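PDB 4APM: apical membrane antigen 1 from Babesia divergens, which probably helps form the moving junction through which this apicomplexan parasite invades its host cell. Local coordinates for residues A[314-319]-A[330-335]; A[223-228]-A[342-347]; A[108-113]-A[158-163]. All coordinates share one frame; numbering follows the deposited sequence.

Interaction 1. Residues A[314-319]-A[330-335]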
loop_
_atom_site.group_PDB
_atom_site.type_symbol
_atom_site.label_atom_id
_atom_site.label_comp_id
_atom_site.label_asym_id
_atom_site.label_seq_id
_atom_site.Cartn_x
_atom_site.Cartn_y
_atom_site.Cartn_z
ATOM N N MET A 314 -2.697 10.580 -1.050
ATOM C CA MET A 314 -2.001 10.389 0.217
ATOM C C MET A 314 -1.748 8.914 0.448
ATOM O O MET A 314 -2.531 8.257 1.134
ATOM C CB MET A 314 -2.816 10.959 1.354
ATOM C CG MET A 314 -3.317 12.350 1.050
ATOM S SD MET A 314 -4.041 13.103 2.516
ATOM C CE MET A 314 -4.779 14.555 1.771
ATOM N N ASN A 315 -0.621 8.424 -0.068
ATOM C CA ASN A 315 -0.359 6.987 -0.233
ATOM C C ASN A 315 0.530 6.316 0.829
ATOM O O ASN A 315 0.847 5.134 0.705
ATOM C CB ASN A 315 0.266 6.724 -1.616
ATOM C CG ASN A 315 -0.639 7.157 -2.764
ATOM O OD1 ASN A 315 -1.873 7.135 -2.642
ATOM N ND2 ASN A 315 -0.029 7.488 -3.918
ATOM N N TRP A 316 1.000 7.092 1.802
ATOM C CA TRP A 316 2.039 6.646 2.742
ATOM C C TRP A 316 1.705 7.235 4.075
ATOM O O TRP A 316 1.069 8.312 4.152
ATOM C CB TRP A 316 3.433 7.140 2.322
ATOM C CG TRP A 316 3.759 7.070 0.839
ATOM C CD1 TRP A 316 4.470 6.066 0.175
ATOM C CD2 TRP A 316 3.467 8.079 -0.196
ATOM N NE1 TRP A 316 4.607 6.373 -1.177
ATOM C CE2 TRP A 316 4.019 7.559 -1.455
ATOM C CE3 TRP A 316 2.782 9.287 -0.215
ATOM C CZ2 TRP A 316 3.930 8.261 -2.642
ATOM C CZ3 TRP A 316 2.703 9.997 -1.436
ATOM C CH2 TRP A 316 3.271 9.491 -2.614
ATOM N N ALA A 317 2.057 6.511 5.136
ATOM C CA ALA A 317 1.831 6.986 6.507
ATOM C C ALA A 317 2.939 6.506 7.433
ATOM O O ALA A 317 3.549 5.450 7.199
ATOM C CB ALA A 317 0.473 6.518 7.029
ATOM N N ASN A 318 3.209 7.306 8.462
ATOM C CA ASN A 318 4.113 6.931 9.543
ATOM C C ASN A 318 3.312 6.646 10.765
ATOM O O ASN A 318 2.579 7.501 11.244
ATOM C CB ASN A 318 5.035 8.082 9.871
ATOM C CG ASN A 318 5.742 8.603 8.658
ATOM O OD1 ASN A 318 5.261 9.535 8.019
ATOM N ND2 ASN A 318 6.835 7.953 8.277
ATOM N N TYR A 319 3.427 5.427 11.258
ATOM C CA TYR A 319 2.744 5.047 12.455
ATOM C C TYR A 319 3.756 4.884 13.573
ATOM O O TYR A 319 4.633 4.028 13.503
ATOM C CB TYR A 319 1.985 3.751 12.256
ATOM C CG TYR A 319 1.372 3.281 13.531
ATOM C CD1 TYR A 319 0.427 4.066 14.197
ATOM C CD2 TYR A 319 1.840 2.129 14.157
ATOM C CE1 TYR A 319 -0.139 3.637 15.395
ATOM C CE2 TYR A 319 1.305 1.704 15.349
ATOM C CZ TYR A 319 0.330 2.461 15.967
ATOM O OH TYR A 319 -0.156 2.042 17.165
ATOM N N GLU A 330 1.611 13.117 1.764
ATOM C CA GLU A 330 1.219 13.140 0.382
ATOM C C GLU A 330 2.361 13.451 -0.568
ATOM O O GLU A 330 2.146 13.522 -1.772
ATOM C CB GLU A 330 0.049 14.100 0.155
ATOM C CG GLU A 330 0.402 15.585 0.233
ATOM C CD GLU A 330 -0.849 16.448 0.279
ATOM O OE1 GLU A 330 -1.914 16.021 -0.234
ATOM O OE2 GLU A 330 -0.785 17.534 0.875
ATOM N N GLU A 331 3.565 13.620 -0.028
ATOM C CA GLU A 331 4.745 13.796 -0.858
ATOM C C GLU A 331 5.431 12.453 -1.015
ATOM O O GLU A 331 5.419 11.620 -0.087
ATOM C CB GLU A 331 5.713 14.803 -0.221
ATOM C CG GLU A 331 5.136 16.203 -0.022
ATOM C CD GLU A 331 6.037 17.101 0.829
ATOM O OE1 GLU A 331 7.275 16.852 0.880
ATOM O OE2 GLU A 331 5.507 18.052 1.457
ATOM N N THR A 332 6.073 12.262 -2.160
ATOM C CA THR A 332 6.720 10.999 -2.463
ATOM C C THR A 332 7.977 10.848 -1.607
ATOM O O THR A 332 8.824 11.717 -1.609
ATOM C CB THR A 332 7.077 10.914 -3.958
ATOM O OG1 THR A 332 5.882 10.977 -4.738
ATOM C CG2 THR A 332 7.789 9.616 -4.270
ATOM N N PRO A 333 8.070 9.772 -0.813
ATOM C CA PRO A 333 9.305 9.620 -0.038
ATOM C C PRO A 333 10.456 9.179 -0.938
ATOM O O PRO A 333 10.229 8.450 -1.923
ATOM C CB PRO A 333 8.969 8.497 0.947
ATOM C CG PRO A 333 7.478 8.375 0.927
ATOM C CD PRO A 333 7.051 8.778 -0.445
ATOM N N ASN A 334 11.673 9.612 -0.610
ATOM C CA ASN A 334 12.875 9.126 -1.309
ATOM C C ASN A 334 14.042 8.797 -0.363
ATOM O O ASN A 334 15.149 8.484 -0.816
ATOM C CB ASN A 334 13.316 10.081 -2.450
ATOM C CG ASN A 334 13.833 11.424 -1.938
ATOM O OD1 ASN A 334 14.320 11.527 -0.812
ATOM N ND2 ASN A 334 13.724 12.465 -2.773
ATOM N N CYS A 335 13.762 8.803 0.944
ATOM C CA CYS A 335 14.662 8.203 1.944
ATOM C C CYS A 335 13.917 7.890 3.244
ATOM O O CYS A 335 12.756 8.294 3.433
ATOM C CB CYS A 335 15.808 9.158 2.245
ATOM S SG CYS A 335 15.185 10.726 2.882
#
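Met314 and Glu330 lie side by side at the surface end of this contact, their side chains pointing the same way. Met314 CG comes 3.9 Å from Glu330 CB. Beyond CG both chains are extended, and Met314 CE meets Glu330 OE1 at 3.8 Å, so a methyl group rests against a carboxylate oxygen. The amide of Asn315 is held by Gly311 and Ala261, and its CB lies over the centre of one face of the Trp316 ring. Trp316 carries most of the contact. Its CG is anti to the carbonyl carbon (chi1 -42°), and the indole reaches the loop with the face opposite Asn315. Strands 316-320 and 325-329 form an antiparallel beta hairpin. The 330-335 loop continues from its second strand and folds back over the indole of its first. The family belongs to the PAN clan. Over the five-membered ring sits Pro333 CD, 3.5 Å from the centroid and 13° off the normal, a close CH-pi contact. Thr332 CA makes a second CH-pi contact with the six-membered ring, 4.2 Å from its centroid. Glu331 O comes over the same face near the rim, 3.4 Å from Trp316 CZ3. Thr332 OG1 is 3.7 Å from Trp316 CH2. The ring N-H of Trp316 is used elsewhere, bonding to the backbone O of Phe19. Phe227 packs on the indole edge-to-face and also touches Pro333. Further along the segment, the side chains of Ala317 and Tyr319 touch helix 249-257.

Interaction 2. Residues A[223-228]-A[342-347]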
loop_
_atom_site.group_PDB
_atom_site.type_symbol
_atom_site.label_atom_id
_atom_site.label_comp_id
_atom_site.label_asym_id
_atom_site.label_seq_id
_atom_site.Cartn_x
_atom_site.Cartn_y
_atom_site.Cartn_z
ATOM N N LYS A 223 9.803 -1.470 9.397
ATOM C CA LYS A 223 9.910 -1.336 10.860
ATOM C C LYS A 223 10.991 -0.335 11.190
ATOM O O LYS A 223 11.950 -0.206 10.440
ATOM C CB LYS A 223 10.238 -2.693 11.500
ATOM C CG LYS A 223 10.200 -2.688 13.013
ATOM C CD LYS A 223 10.237 -4.098 13.595
ATOM C CE LYS A 223 11.270 -4.976 12.913
ATOM N NZ LYS A 223 11.490 -6.259 13.643
ATOM N N ASP A 224 10.785 0.425 12.264
ATOM C CA ASP A 224 11.766 1.405 12.777
ATOM C C ASP A 224 12.093 2.512 11.788
ATOM O O ASP A 224 13.225 3.006 11.758
ATOM C CB ASP A 224 13.053 0.710 13.231
ATOM C CG ASP A 224 12.804 -0.319 14.303
ATOM O OD1 ASP A 224 12.078 -0.038 15.279
ATOM O OD2 ASP A 224 13.295 -1.435 14.146
ATOM N N ALA A 225 11.108 2.900 10.976
ATOM C CA ALA A 225 11.346 3.851 9.868
ATOM C C ALA A 225 10.330 4.960 9.830
ATOM O O ALA A 225 9.129 4.740 10.058
ATOM C CB ALA A 225 11.363 3.123 8.527
ATOM N N ILE A 226 10.820 6.141 9.483
ATOM C CA ILE A 226 10.003 7.295 9.194
ATOM C C ILE A 226 10.351 7.709 7.764
ATOM O O ILE A 226 11.529 7.736 7.394
ATOM C CB ILE A 226 10.378 8.477 10.098
ATOM C CG1 ILE A 226 10.086 8.164 11.566
ATOM C CG2 ILE A 226 9.687 9.765 9.640
ATOM C CD1 ILE A 226 10.721 9.162 12.512
ATOM N N PHE A 227 9.328 7.994 6.961
ATOM C CA PHE A 227 9.514 8.450 5.569
ATOM C C PHE A 227 10.106 9.861 5.517
ATOM O O PHE A 227 9.640 10.746 6.225
ATOM C CB PHE A 227 8.161 8.492 4.851
ATOM C CG PHE A 227 7.612 7.149 4.505
ATOM C CD1 PHE A 227 8.347 6.271 3.722
ATOM C CD2 PHE A 227 6.316 6.796 4.881
ATOM C CE1 PHE A 227 7.832 5.043 3.356
ATOM C CE2 PHE A 227 5.788 5.580 4.481
ATOM C CZ PHE A 227 6.551 4.693 3.728
ATOM N N GLY A 228 11.065 10.086 4.622
ATOM C CA GLY A 228 11.628 11.420 4.442
ATOM C C GLY A 228 11.948 11.763 2.998
ATOM O O GLY A 228 11.843 10.919 2.101
ATOM N N SER A 342 8.679 3.162 15.106
ATOM C CA SER A 342 7.937 3.763 13.999
ATOM C C SER A 342 7.757 2.827 12.791
ATOM O O SER A 342 8.690 2.089 12.417
ATOM C CB SER A 342 8.591 5.069 13.554
ATOM O OG SER A 342 8.129 5.418 12.254
ATOM N N PHE A 343 6.589 2.892 12.146
ATOM C CA PHE A 343 6.328 2.034 10.975
ATOM C C PHE A 343 5.980 2.847 9.736
ATOM O O PHE A 343 5.090 3.688 9.779
ATOM C CB PHE A 343 5.220 1.036 11.278
ATOM C CG PHE A 343 5.631 -0.055 12.233
ATOM C CD1 PHE A 343 5.596 0.155 13.621
ATOM C CD2 PHE A 343 6.078 -1.292 11.756
ATOM C CE1 PHE A 343 5.977 -0.847 14.510
ATOM C CE2 PHE A 343 6.439 -2.299 12.638
ATOM C CZ PHE A 343 6.380 -2.083 14.015
ATOM N N ALA A 344 6.701 2.625 8.644
ATOM C CA ALA A 344 6.483 3.404 7.435
ATOM C C ALA A 344 5.593 2.553 6.556
ATOM O O ALA A 344 6.008 1.495 6.090
ATOM C CB ALA A 344 7.809 3.695 6.731
ATOM N N MET A 345 4.349 2.979 6.392
ATOM C CA MET A 345 3.328 2.163 5.737
ATOM C C MET A 345 2.841 2.793 4.424
ATOM O O MET A 345 2.942 4.014 4.248
ATOM C CB MET A 345 2.177 1.972 6.703
ATOM C CG MET A 345 2.673 1.367 8.026
ATOM S SD MET A 345 1.337 1.256 9.180
ATOM C CE MET A 345 0.516 -0.234 8.591
ATOM N N THR A 346 2.319 1.970 3.508
ATOM C CA THR A 346 1.778 2.505 2.263
ATOM C C THR A 346 0.370 1.960 1.991
ATOM O O THR A 346 -0.038 0.937 2.593
ATOM C CB THR A 346 2.679 2.235 1.036
ATOM O OG1 THR A 346 2.430 0.927 0.547
ATOM C CG2 THR A 346 4.172 2.377 1.349
ATOM N N ALA A 347 -0.374 2.673 1.135
ATOM C CA ALA A 347 -1.743 2.299 0.801
ATOM C C ALA A 347 -1.843 0.942 0.061
ATOM O O ALA A 347 -2.937 0.363 -0.005
ATOM C CB ALA A 347 -2.415 3.395 -0.033
#
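Lys223 and Asp224 pass beside Phe343 and Ser342, and from this corner strand 225-228 runs at 51° to strand 342-346, with the axes 5.0 Å apart at their closest. Ala225 and Ser342 bond to each other twice. The backbone N of Ala225 donates to Ser342 O at 2.9 Å, with an angle of 148° at the hydrogen. In return Ser342 OG donates to Ala225 O, modelled at 2.5 Å. In each bond the donor sits above the plane of the accepting carbonyl. Ser342 OG is anti to its own backbone N (chi1 162°), which turns the hydroxyl to Ala225. The same OG touches Ile226 CG1 at 3.4 Å. At the outer end Lys223 and Phe343 lie side by side. Lys223 CG comes 3.8 Å from Phe343 CE2, while the lysine tip leads away to a salt bridge with Glu407. Asp224 OD2 bonds to Ser408. Further in, the contact is apolar. The CB atoms of Ala225 and Ala344 meet at 4.0 Å. Ala344 CB then lies over the Phe227 ring, 3.5 Å from its centroid, a CH-pi contact, with the methyl displaced from the ring centre toward Phe227 CZ. Met345 O is at the edge of the same ring, 3.3 Å from Phe227 CE2. The contact is buried and joins two sheets: strand 342-346 borders the antiparallel sheet that holds 316-320, and 225-231 belongs to the larger mixed sheet. Ala225, Ile226 and Phe227 touch the neighbouring strand 335-339, and Met345 packs on helix 249-257.

Interaction 3. Residues A[108-113]-A[158-163]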
loop_
_atom_site.group_PDB
_atom_site.type_symbol
_atom_site.label_atom_id
_atom_site.label_comp_id
_atom_site.label_asym_id
_atom_site.label_seq_id
_atom_site.Cartn_x
_atom_site.Cartn_y
_atom_site.Cartn_z
ATOM N N LEU A 108 -15.281 -20.646 -14.366
ATOM C CA LEU A 108 -14.191 -19.706 -14.428
ATOM C C LEU A 108 -13.620 -19.360 -13.049
ATOM O O LEU A 108 -12.470 -18.963 -12.966
ATOM C CB LEU A 108 -14.604 -18.421 -15.170
ATOM C CG LEU A 108 -15.439 -18.472 -16.454
ATOM C CD1 LEU A 108 -14.685 -17.907 -17.646
ATOM C CD2 LEU A 108 -15.959 -19.865 -16.752
ATOM N N SER A 109 -14.403 -19.529 -11.976
ATOM C CA SER A 109 -14.115 -18.829 -10.709
ATOM C C SER A 109 -14.923 -19.316 -9.500
ATOM O O SER A 109 -16.109 -19.562 -9.633
ATOM C CB SER A 109 -14.378 -17.334 -10.892
ATOM O OG SER A 109 -14.132 -16.635 -9.700
ATOM N N PRO A 110 -14.312 -19.341 -8.290
ATOM C CA PRO A 110 -12.907 -19.101 -7.980
ATOM C C PRO A 110 -12.089 -20.322 -8.392
ATOM O O PRO A 110 -12.657 -21.392 -8.572
ATOM C CB PRO A 110 -12.909 -18.972 -6.450
ATOM C CG PRO A 110 -14.026 -19.850 -6.007
ATOM C CD PRO A 110 -15.066 -19.777 -7.096
ATOM N N VAL A 111 -10.780 -20.168 -8.559
ATOM C CA VAL A 111 -9.917 -21.330 -8.801
ATOM C C VAL A 111 -8.819 -21.362 -7.730
ATOM O O VAL A 111 -8.481 -20.322 -7.154
ATOM C CB VAL A 111 -9.269 -21.288 -10.224
ATOM C CG1 VAL A 111 -10.320 -21.327 -11.318
ATOM C CG2 VAL A 111 -8.389 -20.060 -10.377
ATOM N N SER A 112 -8.238 -22.526 -7.480
ATOM C CA SER A 112 -7.257 -22.632 -6.413
ATOM C C SER A 112 -5.883 -22.278 -6.948
ATOM O O SER A 112 -5.643 -22.386 -8.144
ATOM C CB SER A 112 -7.251 -24.046 -5.814
ATOM O OG SER A 112 -6.467 -24.922 -6.616
ATOM N N ALA A 113 -4.966 -21.900 -6.059
ATOM C CA ALA A 113 -3.563 -21.696 -6.434
ATOM C C ALA A 113 -2.979 -22.913 -7.142
ATOM O O ALA A 113 -2.170 -22.774 -8.069
ATOM C CB ALA A 113 -2.735 -21.343 -5.212
ATOM N N MET A 158 -7.162 -19.117 -2.915
ATOM C CA MET A 158 -8.194 -19.146 -3.913
ATOM C C MET A 158 -8.171 -17.829 -4.663
ATOM O O MET A 158 -7.973 -16.762 -4.062
ATOM C CB MET A 158 -9.565 -19.339 -3.263
ATOM C CG MET A 158 -9.784 -20.716 -2.622
ATOM S SD MET A 158 -9.890 -22.081 -3.819
ATOM C CE MET A 158 -11.397 -21.695 -4.701
ATOM N N CYS A 159 -8.349 -17.927 -5.978
ATOM C CA CYS A 159 -8.311 -16.812 -6.886
ATOM C C CYS A 159 -9.742 -16.476 -7.317
ATOM O O CYS A 159 -10.402 -17.292 -7.941
ATOM C CB CYS A 159 -7.447 -17.186 -8.111
ATOM S SG CYS A 159 -7.357 -15.937 -9.427
ATOM N N HIS A 160 -10.205 -15.272 -6.990
ATOM C CA HIS A 160 -11.536 -14.822 -7.372
ATOM C C HIS A 160 -11.501 -13.805 -8.485
ATOM O O HIS A 160 -10.779 -12.800 -8.427
ATOM C CB HIS A 160 -12.263 -14.223 -6.173
ATOM C CG HIS A 160 -12.372 -15.153 -4.998
ATOM N ND1 HIS A 160 -13.492 -15.853 -4.729
ATOM C CD2 HIS A 160 -11.440 -15.510 -4.029
ATOM C CE1 HIS A 160 -13.290 -16.608 -3.633
ATOM N NE2 HIS A 160 -12.030 -16.393 -3.207
ATOM N N ILE A 161 -12.328 -14.016 -9.491
ATOM C CA ILE A 161 -12.514 -12.998 -10.494
ATOM C C ILE A 161 -13.797 -12.252 -10.174
ATOM O O ILE A 161 -14.828 -12.866 -9.871
ATOM C CB ILE A 161 -12.543 -13.606 -11.918
ATOM C CG1 ILE A 161 -11.362 -14.574 -12.103
ATOM C CG2 ILE A 161 -12.552 -12.514 -12.981
ATOM C CD1 ILE A 161 -9.981 -13.959 -11.957
ATOM N N LEU A 162 -13.708 -10.930 -10.181
ATOM C CA LEU A 162 -14.842 -10.087 -9.911
ATOM C C LEU A 162 -15.578 -9.865 -11.210
ATOM O O LEU A 162 -14.960 -9.873 -12.277
ATOM C CB LEU A 162 -14.390 -8.762 -9.280
ATOM C CG LEU A 162 -13.702 -8.976 -7.926
ATOM C CD1 LEU A 162 -13.502 -7.694 -7.136
ATOM C CD2 LEU A 162 -14.497 -9.962 -7.102
ATOM N N PHE A 163 -16.901 -9.750 -11.125
ATOM C CA PHE A 163 -17.752 -9.544 -12.299
ATOM C C PHE A 163 -17.900 -8.068 -12.654
ATOM O O PHE A 163 -18.488 -7.742 -13.668
ATOM C CB PHE A 163 -19.145 -10.144 -12.060
ATOM C CG PHE A 163 -19.925 -10.416 -13.326
ATOM C CD1 PHE A 163 -19.416 -11.265 -14.314
ATOM C CD2 PHE A 163 -21.194 -9.865 -13.511
ATOM C CE1 PHE A 163 -20.134 -11.523 -15.478
ATOM C CE2 PHE A 163 -21.930 -10.143 -14.662
ATOM C CZ PHE A 163 -21.396 -10.965 -15.646
#
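Val111 and Cys159 form an antiparallel hydrogen-bonded pair, where the short strand 111-112 closes one border of a five-stranded antiparallel sheet next to strand 158-161. Cys159 N donates to Val111 O at 2.7 Å, nearly straight, and Val111 N returns a bond to Cys159 O at 3.0 Å. The face with Val111 and Cys159 is the buried one. Val111 CG2 touches Cys159 CB at 3.8 Å. Leu116 of helix 113-118 covers both residues, Tyr132 of helix 125-134 packs on Val111, and Cys159 SG is tied to Cys129 by a disulfide. The other face carries Ser112 and Met158 and is partly exposed; Pro110, just before the strand, is partly exposed too. Met158 is bent at chi2 and chi3 and curls back over the 108-113 segment. Its SD rests 3.8 Å from Ser112 CB, and its CE presses on Pro110 CG at 3.5 Å, a tight spot on the more open side. Pro110 follows a cis peptide bond. Its CB lies over the His160 ring, 3.9 Å from the centroid, in a CH-pi contact. Ser112 is the N-cap of helix 113-118, with its OG bonded to Asp115 N. On the N-terminal side of the proline a side chain takes over the pairing: Ser109 OG, anti to its own N (chi1 179°), accepts a hydrogen bond from Ile161 N at 3.2 Å with an angle of 173° at the hydrogen.

Interactions 1 and 2 form one continuous region, with centres 8 Å apart. Strands 316-320 and 342-346 are neighbours in one sheet: Tyr319 O lies 2.6 Å from Phe343 N, and Ala317 O lies 2.7 Å from Met345 N, both probable hydrogen bonds. Interaction 3 belongs to a different sheet. Its centre is 33 Å from those of the other two, and its nearest atoms are about 19 Å from interaction 1 and about 15 Å from interaction 2. In interaction 3 the Val111 side chain is about 12 Å from Gly120, which binds calcium together with Asp122, whereas interactions 1 and 2 lie away from that site. A glycerol, probably from crystallisation, lies about 3 Å from the Ser112 side chain.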